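Local coordinates for protein HTH-type transcriptional regulator AscG (Escherichia coli, PDB 3BRQ) that represses transcription of the cryptic asc operon, acting as a sequence-specific DNA-binding regulator of the LacI family, at residues Q20-V25 against G264-M269; G214-L219 against P242-A247. All coordinates share one frame; numbering follows the deposited sequence.

In the fold
The two contacts lie on opposite sides of the chain's centre, their own centres about 39 Å apart, one in each subdomain of the LacI-type regulatory core. Contact 1 pairs strand 21-27, in the parallel sheet of the N-terminal subdomain, with helix 255-270, which returns there from the other subdomain; contact 2, nested within that sequence loop, joins helix 209-221 to the loop between strands 231-235 and 249-252. They share no element. Contact 1 is buried throughout and wholly aliphatic. In contact 2 Met216 and Thr244 are buried while Pro246 is partly exposed, and a selenomethionine end is set against a proline ring and a hydrogen-bonded threonine, close to the second subunit.

Contact 1. Residues Q20-V25 against G264-M269; sequences QTLGLV and GRLIFM
Leu22 on strand 21-27, in the parallel sheet of the N-terminal subdomain, receives Leu266 and Ile267 from helix 255-270. The two backbones come nearest at Leu22 and Ile267, whose CA atoms stand 8.1 Å apart, and the two segments bury 140 Å² between them. Leu22 is the one strand residue within 4.5 Å of this helical segment, and it divides its two methyls between neighbouring helix residues. Its CD2 meets Leu266 CD1 at 3.6 Å and also lies 3.8 Å from Leu266 CB, so that branch touches both the root and a tip of the second leucine, the two side chains meeting at a slant. Its CD1 turns to Ile267, 3.7 Å from CG1 and 3.9 Å from CD1, and here the side chains run nearly at right angles.

Topology explains why segments whose nearest ends are 239 residues apart in sequence meet. In the LacI-type core the chain passes between the subdomains three times; helix 255-270 follows strand 249-252 of the C-terminal sheet but packs on the N-terminal one. Leu266 also touches Met82 on the adjacent strand 80-84, so the helix bears on more than one strand. The opposite face of strand 21-27 is served differently: Val25 packs on helix 63-75, while Thr21 OG1 is hydrogen-bonded to Tyr72 OH of the second subunit.

The fork is the leucine's own branching at CG; the Leu22 chi1 of -102°, off the staggered positions, sets the direction in which it opens. For Ile267, a chi1 of -67° sets CG1 beside the backbone N and carries the longer branch, ending in CD1, to Leu22. The bond from Phe268 N to Gly264 O, 2.8 Å, belongs to the regular helical turn presenting both residues.

Contact 2. Residues G214-L219 against P242-A247; sequences GAMKAL and PYTVPA
Met216 and Pro246 mark the nearest backbone approach, with CA atoms 8.5 Å apart, where a helical turn faces a loop whose Val245-Pro246 peptide is cis. This is helix-to-loop packing in the C-terminal subdomain, an alpha/beta unit of the periplasmic-binding-protein type: helix 209-221 meets the connection between strands 231-235 and 249-252. Within 214-219, Met216, present as selenomethionine, supplies every atom that comes within 4.5 Å of 242-247. Its chain leaves the helix extended, with chi2 at -173°, then bends at chi3 of -46°, which turns CE toward Thr244 while SE stays by Pro246.

SE lies 4.0 Å from Pro246 CD, and the two side chains run past one another in opposite directions. The methyl CE reaches Thr244 at about a right angle, 3.6 Å from OG1 and 3.8 Å from CB. Met216 also touches Val232 of strand 231-235, which places the contact between helix, sheet and loop.

The dimer partner lies close by: Lys217 NZ donates a hydrogen bond to Thr244 O of the second subunit, and Thr244 O here accepts one from Lys217 NZ of that subunit in return. Lys217, next to Met216 in sequence, thus links the subunits while Met216 packs within its own.

Polar atoms beside the apolar methyl are engaged inside the loop. Thr244 OG1 donates to Pro246 O at 2.8 Å, tilted 34° out of the carbonyl plane, and Met216 CE sits 3.8 Å from that same Pro246 O.

Contact 1. Residues Q20-V25 against G264-M269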
loop_
_atom_site.group_PDB
_atom_site.type_symbol
_atom_site.label_atom_id
_atom_site.label_comp_id
_atom_site.label_asym_id
_atom_site.label_seq_id
_atom_site.Cartn_x
_atom_site.Cartn_y
_atom_site.Cartn_z
ATOM N N GLN B 20 8.500 -21.058 18.099
ATOM C CA GLN B 20 9.549 -20.385 17.354
ATOM C C GLN B 20 8.989 -19.127 16.725
ATOM O O GLN B 20 7.834 -19.108 16.276
ATOM C CB GLN B 20 10.073 -21.276 16.247
ATOM C CG GLN B 20 11.072 -22.293 16.699
ATOM C CD GLN B 20 11.571 -23.112 15.539
ATOM O OE1 GLN B 20 10.914 -23.188 14.490
ATOM N NE2 GLN B 20 12.741 -23.721 15.702
ATOM N N THR B 21 9.801 -18.078 16.704
ATOM C CA THR B 21 9.327 -16.794 16.223
ATOM C C THR B 21 10.197 -16.370 15.045
ATOM O O THR B 21 11.420 -16.501 15.127
ATOM C CB THR B 21 9.380 -15.785 17.379
ATOM O OG1 THR B 21 8.422 -16.173 18.376
ATOM C CG2 THR B 21 9.072 -14.377 16.913
ATOM N N LEU B 22 9.571 -15.895 13.963
ATOM C CA LEU B 22 10.287 -15.314 12.826
ATOM C C LEU B 22 10.239 -13.789 12.899
ATOM O O LEU B 22 9.167 -13.166 12.953
ATOM C CB LEU B 22 9.651 -15.731 11.490
ATOM C CG LEU B 22 10.265 -16.807 10.618
ATOM C CD1 LEU B 22 9.239 -17.350 9.643
ATOM C CD2 LEU B 22 11.479 -16.196 9.836
ATOM N N GLY B 23 11.411 -13.186 12.888
ATOM C CA GLY B 23 11.527 -11.736 12.981
ATOM C C GLY B 23 11.704 -11.085 11.631
ATOM O O GLY B 23 12.552 -11.522 10.801
ATOM N N LEU B 24 10.958 -10.008 11.397
ATOM C CA LEU B 24 11.091 -9.234 10.159
ATOM C C LEU B 24 11.539 -7.815 10.491
ATOM O O LEU B 24 10.987 -7.199 11.410
ATOM C CB LEU B 24 9.748 -9.150 9.428
ATOM C CG LEU B 24 9.306 -10.330 8.562
ATOM C CD1 LEU B 24 9.894 -11.678 8.974
ATOM C CD2 LEU B 24 7.763 -10.386 8.485
ATOM N N VAL B 25 12.529 -7.293 9.747
ATOM C CA VAL B 25 12.979 -5.888 9.951
ATOM C C VAL B 25 12.759 -5.196 8.587
ATOM O O VAL B 25 13.281 -5.668 7.581
ATOM C CB VAL B 25 14.507 -5.766 10.316
ATOM C CG1 VAL B 25 14.919 -4.270 10.370
ATOM C CG2 VAL B 25 14.761 -6.329 11.662
ATOM N N GLY B 264 10.337 -19.460 3.539
ATOM C CA GLY B 264 10.401 -20.931 3.509
ATOM C C GLY B 264 11.800 -21.427 3.880
ATOM O O GLY B 264 11.943 -22.352 4.705
ATOM N N ARG B 265 12.823 -20.801 3.298
ATOM C CA ARG B 265 14.196 -21.110 3.679
ATOM C C ARG B 265 14.529 -20.849 5.139
ATOM O O ARG B 265 15.221 -21.654 5.754
ATOM C CB ARG B 265 15.196 -20.404 2.768
ATOM C CG ARG B 265 15.182 -20.979 1.349
ATOM C CD ARG B 265 16.486 -20.654 0.653
ATOM N NE ARG B 265 16.410 -20.670 -0.818
ATOM C CZ ARG B 265 17.355 -20.152 -1.624
ATOM N NH1 ARG B 265 18.443 -19.564 -1.103
ATOM N NH2 ARG B 265 17.216 -20.198 -2.955
ATOM N N LEU B 266 14.060 -19.733 5.712
ATOM C CA LEU B 266 14.344 -19.451 7.136
ATOM C C LEU B 266 13.740 -20.513 8.019
ATOM O O LEU B 266 14.396 -20.979 8.942
ATOM C CB LEU B 266 13.856 -18.047 7.561
ATOM C CG LEU B 266 14.680 -16.849 7.085
ATOM C CD1 LEU B 266 13.915 -15.488 7.330
ATOM C CD2 LEU B 266 16.071 -16.836 7.734
ATOM N N ILE B 267 12.492 -20.918 7.728
ATOM C CA ILE B 267 11.847 -21.988 8.474
ATOM C C ILE B 267 12.546 -23.331 8.225
ATOM O O ILE B 267 12.739 -24.105 9.156
ATOM C CB ILE B 267 10.340 -22.102 8.116
ATOM C CG1 ILE B 267 9.595 -20.857 8.611
ATOM C CG2 ILE B 267 9.722 -23.391 8.709
ATOM C CD1 ILE B 267 8.148 -20.736 8.040
ATOM N N PHE B 268 12.934 -23.601 6.980
ATOM C CA PHE B 268 13.819 -24.748 6.698
ATOM C C PHE B 268 15.018 -24.788 7.665
ATOM O O PHE B 268 15.270 -25.828 8.294
ATOM C CB PHE B 268 14.264 -24.774 5.212
ATOM C CG PHE B 268 15.001 -26.049 4.805
ATOM C CD1 PHE B 268 14.596 -27.295 5.279
ATOM C CD2 PHE B 268 16.124 -25.982 3.978
ATOM C CE1 PHE B 268 15.286 -28.488 4.920
ATOM C CE2 PHE B 268 16.819 -27.157 3.606
ATOM C CZ PHE B 268 16.384 -28.411 4.078
HETATM N N MSE B 269 15.734 -23.665 7.813
HETATM C CA MSE B 269 16.927 -23.601 8.720
HETATM C C MSE B 269 16.577 -23.990 10.175
HETATM O O MSE B 269 17.267 -24.785 10.822
HETATM C CB MSE B 269 17.545 -22.192 8.746
HETATM C CG MSE B 269 18.040 -21.653 7.440
HETATM SE SE MSE B 269 19.032 -22.953 6.467
HETATM C CE MSE B 269 18.494 -22.325 4.679
#

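Contact 2. Residues G214-L219 against P242-A247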
loop_
_atom_site.group_PDB
_atom_site.type_symbol
_atom_site.label_atom_id
_atom_site.label_comp_id
_atom_site.label_asym_id
_atom_site.label_seq_id
_atom_site.Cartn_x
_atom_site.Cartn_y
_atom_site.Cartn_z
ATOM N N GLY B 214 0.977 9.577 -12.428
ATOM C CA GLY B 214 1.054 11.018 -12.359
ATOM C C GLY B 214 1.449 11.549 -13.705
ATOM O O GLY B 214 0.948 12.599 -14.161
ATOM N N ALA B 215 2.412 10.862 -14.328
ATOM C CA ALA B 215 2.975 11.323 -15.578
ATOM C C ALA B 215 1.964 11.220 -16.755
ATOM O O ALA B 215 1.764 12.168 -17.478
ATOM C CB ALA B 215 4.352 10.543 -15.877
HETATM N N MSE B 216 1.249 10.100 -16.878
HETATM C CA MSE B 216 0.136 10.042 -17.811
HETATM C C MSE B 216 -0.887 11.187 -17.593
HETATM O O MSE B 216 -1.511 11.665 -18.555
HETATM C CB MSE B 216 -0.581 8.698 -17.746
HETATM C CG MSE B 216 0.198 7.598 -18.371
HETATM SE SE MSE B 216 -0.645 5.913 -18.552
HETATM C CE MSE B 216 -1.441 5.691 -16.797
ATOM N N LYS B 217 -1.050 11.648 -16.364
ATOM C CA LYS B 217 -2.059 12.709 -16.107
ATOM C C LYS B 217 -1.537 14.029 -16.682
ATOM O O LYS B 217 -2.202 14.740 -17.423
ATOM C CB LYS B 217 -2.397 12.821 -14.595
ATOM C CG LYS B 217 -3.345 13.956 -14.222
ATOM C CD LYS B 217 -4.789 13.612 -14.577
ATOM C CE LYS B 217 -5.762 14.704 -14.164
ATOM N NZ LYS B 217 -7.159 14.325 -14.628
ATOM N N ALA B 218 -0.290 14.312 -16.396
ATOM C CA ALA B 218 0.284 15.590 -16.818
ATOM C C ALA B 218 0.384 15.608 -18.355
ATOM O O ALA B 218 0.189 16.659 -18.991
ATOM C CB ALA B 218 1.613 15.809 -16.130
ATOM N N LEU B 219 0.611 14.439 -18.946
ATOM C CA LEU B 219 0.721 14.333 -20.380
ATOM C C LEU B 219 -0.658 14.575 -21.037
ATOM O O LEU B 219 -0.774 15.341 -21.998
ATOM C CB LEU B 219 1.317 12.960 -20.790
ATOM C CG LEU B 219 2.817 12.695 -20.589
ATOM C CD1 LEU B 219 3.126 11.216 -20.774
ATOM C CD2 LEU B 219 3.628 13.540 -21.581
ATOM N N PRO B 242 -4.311 -2.240 -14.686
ATOM C CA PRO B 242 -5.074 -2.527 -15.887
ATOM C C PRO B 242 -6.269 -1.571 -16.030
ATOM O O PRO B 242 -6.955 -1.613 -17.031
ATOM C CB PRO B 242 -5.528 -3.986 -15.667
ATOM C CG PRO B 242 -4.685 -4.514 -14.566
ATOM C CD PRO B 242 -4.506 -3.307 -13.686
ATOM N N TYR B 243 -6.454 -0.660 -15.077
ATOM C CA TYR B 243 -7.697 0.137 -15.033
ATOM C C TYR B 243 -7.463 1.624 -15.209
ATOM O O TYR B 243 -8.417 2.410 -15.185
ATOM C CB TYR B 243 -8.484 -0.149 -13.737
ATOM C CG TYR B 243 -8.773 -1.617 -13.614
ATOM C CD1 TYR B 243 -7.979 -2.439 -12.808
ATOM C CD2 TYR B 243 -9.809 -2.208 -14.361
ATOM C CE1 TYR B 243 -8.233 -3.798 -12.712
ATOM C CE2 TYR B 243 -10.050 -3.558 -14.281
ATOM C CZ TYR B 243 -9.270 -4.340 -13.464
ATOM O OH TYR B 243 -9.484 -5.685 -13.426
ATOM N N THR B 244 -6.205 2.024 -15.419
ATOM C CA THR B 244 -5.946 3.387 -15.819
ATOM C C THR B 244 -6.373 3.591 -17.291
ATOM O O THR B 244 -6.618 2.635 -18.041
ATOM C CB THR B 244 -4.470 3.793 -15.588
ATOM O OG1 THR B 244 -3.637 2.920 -16.325
ATOM C CG2 THR B 244 -4.119 3.630 -14.128
ATOM N N VAL B 245 -6.479 4.854 -17.683
ATOM C CA VAL B 245 -6.999 5.233 -18.977
ATOM C C VAL B 245 -5.855 6.026 -19.599
ATOM O O VAL B 245 -5.645 7.178 -19.204
ATOM C CB VAL B 245 -8.224 6.164 -18.792
ATOM C CG1 VAL B 245 -8.534 6.912 -20.063
ATOM C CG2 VAL B 245 -9.469 5.381 -18.274
ATOM N N PRO B 246 -5.033 5.402 -20.471
ATOM C CA PRO B 246 -4.996 4.012 -20.962
ATOM C C PRO B 246 -4.367 3.074 -19.922
ATOM O O PRO B 246 -3.614 3.546 -19.016
ATOM C CB PRO B 246 -4.068 4.080 -22.155
ATOM C CG PRO B 246 -3.080 5.216 -21.736
ATOM C CD PRO B 246 -3.875 6.197 -20.952
ATOM N N ALA B 247 -4.680 1.777 -20.044
ATOM C CA ALA B 247 -4.173 0.758 -19.174
ATOM C C ALA B 247 -2.634 0.809 -19.137
ATOM O O ALA B 247 -1.973 0.874 -20.190
ATOM C CB ALA B 247 -4.628 -0.636 -19.638
#